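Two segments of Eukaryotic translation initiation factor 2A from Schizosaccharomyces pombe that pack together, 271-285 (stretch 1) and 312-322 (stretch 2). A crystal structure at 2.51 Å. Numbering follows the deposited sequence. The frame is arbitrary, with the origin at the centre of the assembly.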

# COMPACT_ATOMS: atom_id res chain seq x y z
N ILE A 271 -7.98 -11.30 -13.67
CA ILE A 271 -8.23 -9.93 -13.25
C ILE A 271 -6.87 -9.26 -13.06
O ILE A 271 -6.00 -9.79 -12.38
CB ILE A 271 -9.05 -9.86 -11.94
CG1 ILE A 271 -10.47 -10.38 -12.16
CG2 ILE A 271 -9.10 -8.44 -11.42
CD1 ILE A 271 -10.64 -11.86 -11.90
N HIS A 272 -6.69 -8.10 -13.68
CA HIS A 272 -5.39 -7.44 -13.69
C HIS A 272 -5.22 -6.48 -12.52
O HIS A 272 -4.11 -6.28 -12.02
CB HIS A 272 -5.18 -6.69 -15.01
CG HIS A 272 -5.06 -7.59 -16.21
ND1 HIS A 272 -3.88 -8.21 -16.56
CD2 HIS A 272 -5.97 -7.98 -17.12
CE1 HIS A 272 -4.07 -8.94 -17.64
NE2 HIS A 272 -5.33 -8.82 -18.01
N ASP A 273 -6.32 -5.90 -12.06
CA ASP A 273 -6.27 -4.95 -10.96
C ASP A 273 -7.61 -4.86 -10.23
O ASP A 273 -8.67 -4.93 -10.86
CB ASP A 273 -5.86 -3.57 -11.47
CG ASP A 273 -5.05 -2.79 -10.45
OD1 ASP A 273 -5.22 -3.02 -9.24
OD2 ASP A 273 -4.22 -1.95 -10.87
N VAL A 274 -7.56 -4.73 -8.91
CA VAL A 274 -8.77 -4.51 -8.12
C VAL A 274 -8.56 -3.30 -7.21
O VAL A 274 -7.55 -3.22 -6.52
CB VAL A 274 -9.14 -5.75 -7.28
CG1 VAL A 274 -10.54 -5.61 -6.71
CG2 VAL A 274 -9.05 -7.02 -8.13
N CYS A 275 -9.50 -2.36 -7.23
CA CYS A 275 -9.30 -1.10 -6.52
C CYS A 275 -10.62 -0.46 -6.05
O CYS A 275 -11.57 -0.35 -6.82
CB CYS A 275 -8.55 -0.11 -7.41
SG CYS A 275 -7.99 1.39 -6.58
N TRP A 276 -10.65 -0.06 -4.78
CA TRP A 276 -11.79 0.68 -4.23
C TRP A 276 -11.73 2.14 -4.65
O TRP A 276 -10.76 2.57 -5.28
CB TRP A 276 -11.81 0.58 -2.71
CG TRP A 276 -12.31 -0.73 -2.17
CD1 TRP A 276 -11.57 -1.81 -1.82
CD2 TRP A 276 -13.68 -1.08 -1.91
NE1 TRP A 276 -12.38 -2.82 -1.37
CE2 TRP A 276 -13.68 -2.39 -1.41
CE3 TRP A 276 -14.89 -0.40 -2.05
CZ2 TRP A 276 -14.85 -3.05 -1.06
CZ3 TRP A 276 -16.06 -1.06 -1.70
CH2 TRP A 276 -16.03 -2.37 -1.21
N ASN A 277 -12.76 2.90 -4.31
CA ASN A 277 -12.71 4.35 -4.47
C ASN A 277 -12.46 5.01 -3.13
O ASN A 277 -12.83 4.47 -2.09
CB ASN A 277 -14.01 4.87 -5.09
CG ASN A 277 -13.83 6.20 -5.79
OD1 ASN A 277 -12.89 6.94 -5.51
ND2 ASN A 277 -14.74 6.51 -6.71
N ALA A 278 -11.84 6.18 -3.16
CA ALA A 278 -11.49 6.91 -1.94
C ALA A 278 -12.71 7.19 -1.05
O ALA A 278 -12.62 7.14 0.17
CB ALA A 278 -10.78 8.21 -2.29
N ASP A 279 -13.85 7.48 -1.68
CA ASP A 279 -15.08 7.75 -0.95
C ASP A 279 -15.78 6.47 -0.50
O ASP A 279 -16.86 6.52 0.09
CB ASP A 279 -16.03 8.60 -1.80
CG ASP A 279 -16.32 7.98 -3.16
OD1 ASP A 279 -15.95 6.80 -3.38
OD2 ASP A 279 -16.92 8.66 -4.01
N SER A 280 -15.16 5.33 -0.80
CA SER A 280 -15.68 4.00 -0.47
C SER A 280 -17.05 3.72 -1.09
O SER A 280 -17.72 2.76 -0.72
CB SER A 280 -15.77 3.83 1.05
OG SER A 280 -14.54 4.15 1.68
N LYS A 281 -17.45 4.55 -2.05
CA LYS A 281 -18.76 4.41 -2.68
C LYS A 281 -18.70 3.53 -3.92
O LYS A 281 -19.64 2.78 -4.20
CB LYS A 281 -19.33 5.78 -3.05
CG LYS A 281 -19.65 6.68 -1.89
CD LYS A 281 -20.66 7.74 -2.31
CE LYS A 281 -20.40 8.23 -3.73
NZ LYS A 281 -20.94 9.60 -3.96
N GLU A 282 -17.61 3.64 -4.67
CA GLU A 282 -17.45 2.87 -5.90
C GLU A 282 -16.20 2.01 -5.87
O GLU A 282 -15.37 2.12 -4.97
CB GLU A 282 -17.42 3.80 -7.12
CG GLU A 282 -18.72 4.55 -7.38
CD GLU A 282 -18.81 5.85 -6.60
OE1 GLU A 282 -17.87 6.17 -5.85
OE2 GLU A 282 -19.83 6.56 -6.75
N PHE A 283 -16.07 1.15 -6.88
CA PHE A 283 -14.85 0.39 -7.10
C PHE A 283 -14.84 -0.16 -8.53
O PHE A 283 -15.88 -0.23 -9.18
CB PHE A 283 -14.70 -0.75 -6.08
CG PHE A 283 -15.71 -1.87 -6.23
CD1 PHE A 283 -16.96 -1.79 -5.63
CD2 PHE A 283 -15.39 -3.02 -6.93
CE1 PHE A 283 -17.87 -2.82 -5.76
CE2 PHE A 283 -16.30 -4.05 -7.06
CZ PHE A 283 -17.54 -3.96 -6.47
N GLY A 284 -13.65 -0.52 -9.01
CA GLY A 284 -13.50 -0.95 -10.39
C GLY A 284 -12.63 -2.18 -10.56
O GLY A 284 -11.88 -2.55 -9.66
N ILE A 285 -12.73 -2.80 -11.73
CA ILE A 285 -12.00 -4.03 -12.03
C ILE A 285 -11.43 -4.03 -13.44
O ILE A 285 -12.14 -3.73 -14.40
CB ILE A 285 -12.90 -5.28 -11.87
CG1 ILE A 285 -13.54 -5.32 -10.48
CG2 ILE A 285 -12.11 -6.55 -12.12
CD1 ILE A 285 -14.49 -6.48 -10.28
N ARG A 312 -4.88 -2.20 -21.21
CA ARG A 312 -4.70 -1.69 -19.86
C ARG A 312 -4.60 -2.82 -18.83
O ARG A 312 -5.24 -3.86 -18.98
CB ARG A 312 -5.86 -0.75 -19.50
CG ARG A 312 -6.20 0.26 -20.58
CD ARG A 312 -5.12 1.32 -20.73
NE ARG A 312 -5.55 2.42 -21.59
CZ ARG A 312 -4.90 2.82 -22.68
NH1 ARG A 312 -3.78 2.21 -23.04
NH2 ARG A 312 -5.37 3.82 -23.40
N ASN A 313 -3.80 -2.60 -17.80
CA ASN A 313 -3.60 -3.60 -16.76
C ASN A 313 -3.65 -3.01 -15.35
O ASN A 313 -3.36 -3.70 -14.37
CB ASN A 313 -2.26 -4.32 -16.96
CG ASN A 313 -1.07 -3.36 -16.99
OD1 ASN A 313 -1.15 -2.23 -16.50
ND2 ASN A 313 0.04 -3.82 -17.55
N THR A 314 -3.99 -1.73 -15.26
CA THR A 314 -3.91 -1.02 -13.99
C THR A 314 -4.97 0.07 -13.86
O THR A 314 -5.14 0.89 -14.77
CB THR A 314 -2.51 -0.38 -13.82
OG1 THR A 314 -1.50 -1.38 -14.02
CG2 THR A 314 -2.36 0.23 -12.43
N LEU A 315 -5.67 0.07 -12.73
CA LEU A 315 -6.72 1.05 -12.47
C LEU A 315 -6.41 1.85 -11.20
O LEU A 315 -5.98 1.28 -10.20
CB LEU A 315 -8.07 0.36 -12.34
CG LEU A 315 -9.29 1.26 -12.11
CD1 LEU A 315 -9.79 1.83 -13.43
CD2 LEU A 315 -10.39 0.50 -11.41
N ILE A 316 -6.62 3.16 -11.25
CA ILE A 316 -6.41 4.01 -10.08
C ILE A 316 -7.50 5.07 -9.94
O ILE A 316 -7.84 5.75 -10.91
CB ILE A 316 -5.03 4.73 -10.13
CG1 ILE A 316 -3.89 3.72 -10.27
CG2 ILE A 316 -4.83 5.58 -8.88
CD1 ILE A 316 -2.53 4.35 -10.44
N PHE A 317 -8.06 5.21 -8.74
CA PHE A 317 -9.02 6.27 -8.46
C PHE A 317 -8.31 7.49 -7.90
O PHE A 317 -7.34 7.36 -7.14
CB PHE A 317 -10.09 5.79 -7.48
CG PHE A 317 -11.09 4.83 -8.07
CD1 PHE A 317 -10.81 3.48 -8.15
CD2 PHE A 317 -12.31 5.28 -8.55
CE1 PHE A 317 -11.72 2.59 -8.69
CE2 PHE A 317 -13.23 4.40 -9.09
CZ PHE A 317 -12.93 3.06 -9.17
N SER A 318 -8.77 8.68 -8.27
CA SER A 318 -8.24 9.92 -7.71
C SER A 318 -8.66 10.05 -6.26
O SER A 318 -9.74 9.58 -5.88
CB SER A 318 -8.71 11.13 -8.52
OG SER A 318 -10.12 11.25 -8.47
N PRO A 319 -7.81 10.67 -5.43
CA PRO A 319 -8.10 10.92 -4.01
C PRO A 319 -9.44 11.62 -3.78
O PRO A 319 -10.09 11.36 -2.77
CB PRO A 319 -6.94 11.82 -3.58
CG PRO A 319 -5.82 11.39 -4.44
CD PRO A 319 -6.44 11.07 -5.78
N ASN A 320 -9.83 12.49 -4.70
CA ASN A 320 -11.09 13.21 -4.57
C ASN A 320 -12.27 12.40 -5.09
O ASN A 320 -13.40 12.89 -5.15
CB ASN A 320 -11.02 14.56 -5.29
CG ASN A 320 -10.99 14.43 -6.80
OD1 ASN A 320 -10.67 13.37 -7.34
ND2 ASN A 320 -11.32 15.51 -7.50
N SER A 321 -12.00 11.15 -5.47
CA SER A 321 -13.01 10.23 -5.99
C SER A 321 -13.75 10.76 -7.21
O SER A 321 -14.85 10.30 -7.51
CB SER A 321 -14.02 9.88 -4.89
OG SER A 321 -13.43 9.07 -3.89
N ARG A 322 -13.16 11.71 -7.91
CA ARG A 322 -13.78 12.26 -9.11
C ARG A 322 -13.22 11.63 -10.38
O ARG A 322 -13.96 11.31 -11.30
CB ARG A 322 -13.61 13.78 -9.17
CG ARG A 322 -14.30 14.42 -10.37
CD ARG A 322 -13.85 15.85 -10.60
NE ARG A 322 -14.47 16.42 -11.79
CZ ARG A 322 -14.12 17.59 -12.33
NH1 ARG A 322 -13.15 18.31 -11.79
NH2 ARG A 322 -14.74 18.02 -13.42
O HOH W 1 -4.21 0.04 -8.92

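How do the two backbones lie against each other? Strand 271-276 and strand 314-317 run nearly parallel, 11° apart, with axes approaching to 6.1 Å, while strand 283-285 runs antiparallel to 314-317 at 170°. The two strands of the first stretch form a hairpin, pairing through Gly 284 N to Cys 275 O at 3.0 Å. No backbone-to-backbone hydrogen bond joins the two stretches; the direct hydrogen bonds between them all involve a side chain.

What ties the parallel strands together? Asp 273 points toward the second stretch, and its carboxylate accepts a hydrogen bond from the backbone, Leu 315 N to Asp 273 OD2 at 3.1 Å. Water 1 adds a bridge, donating to Asp 273 OD2 at 2.8 Å and to Leu 315 O at 2.5 Å. One side chain thus engages both the amide and, through water, the carbonyl of Leu 315.

Where does Phe 317 fit? Phe 317, the residue most covered by the other stretch, points its CA-to-CB bond toward the first stretch. Asn 277 CB sits over one face, 4.2 Å from the Phe 317 ring centroid, whereas Cys 275 SG lies at the edge. Gly 284 N lies near the ring plane at another part of the edge, 3.7 Å from Phe 317 CZ. Leu 315 packs beside it, with CD2 3.6 Å from Gly 284 CA; a CB on this glycine would clash with that methyl.

How do the two turns meet? Type I turns, Asn 277 to Ser 280 and Ser 318 to Ser 321, are linked by the Ser 321 hydroxyl. Ser 321 OG donates to Asn 277 OD1 at 2.7 Å and accepts a weak hydrogen bond from Asp 279 N at 2.8 Å. Ala 278 lies alongside, its CB 3.3 Å from Pro 319 O.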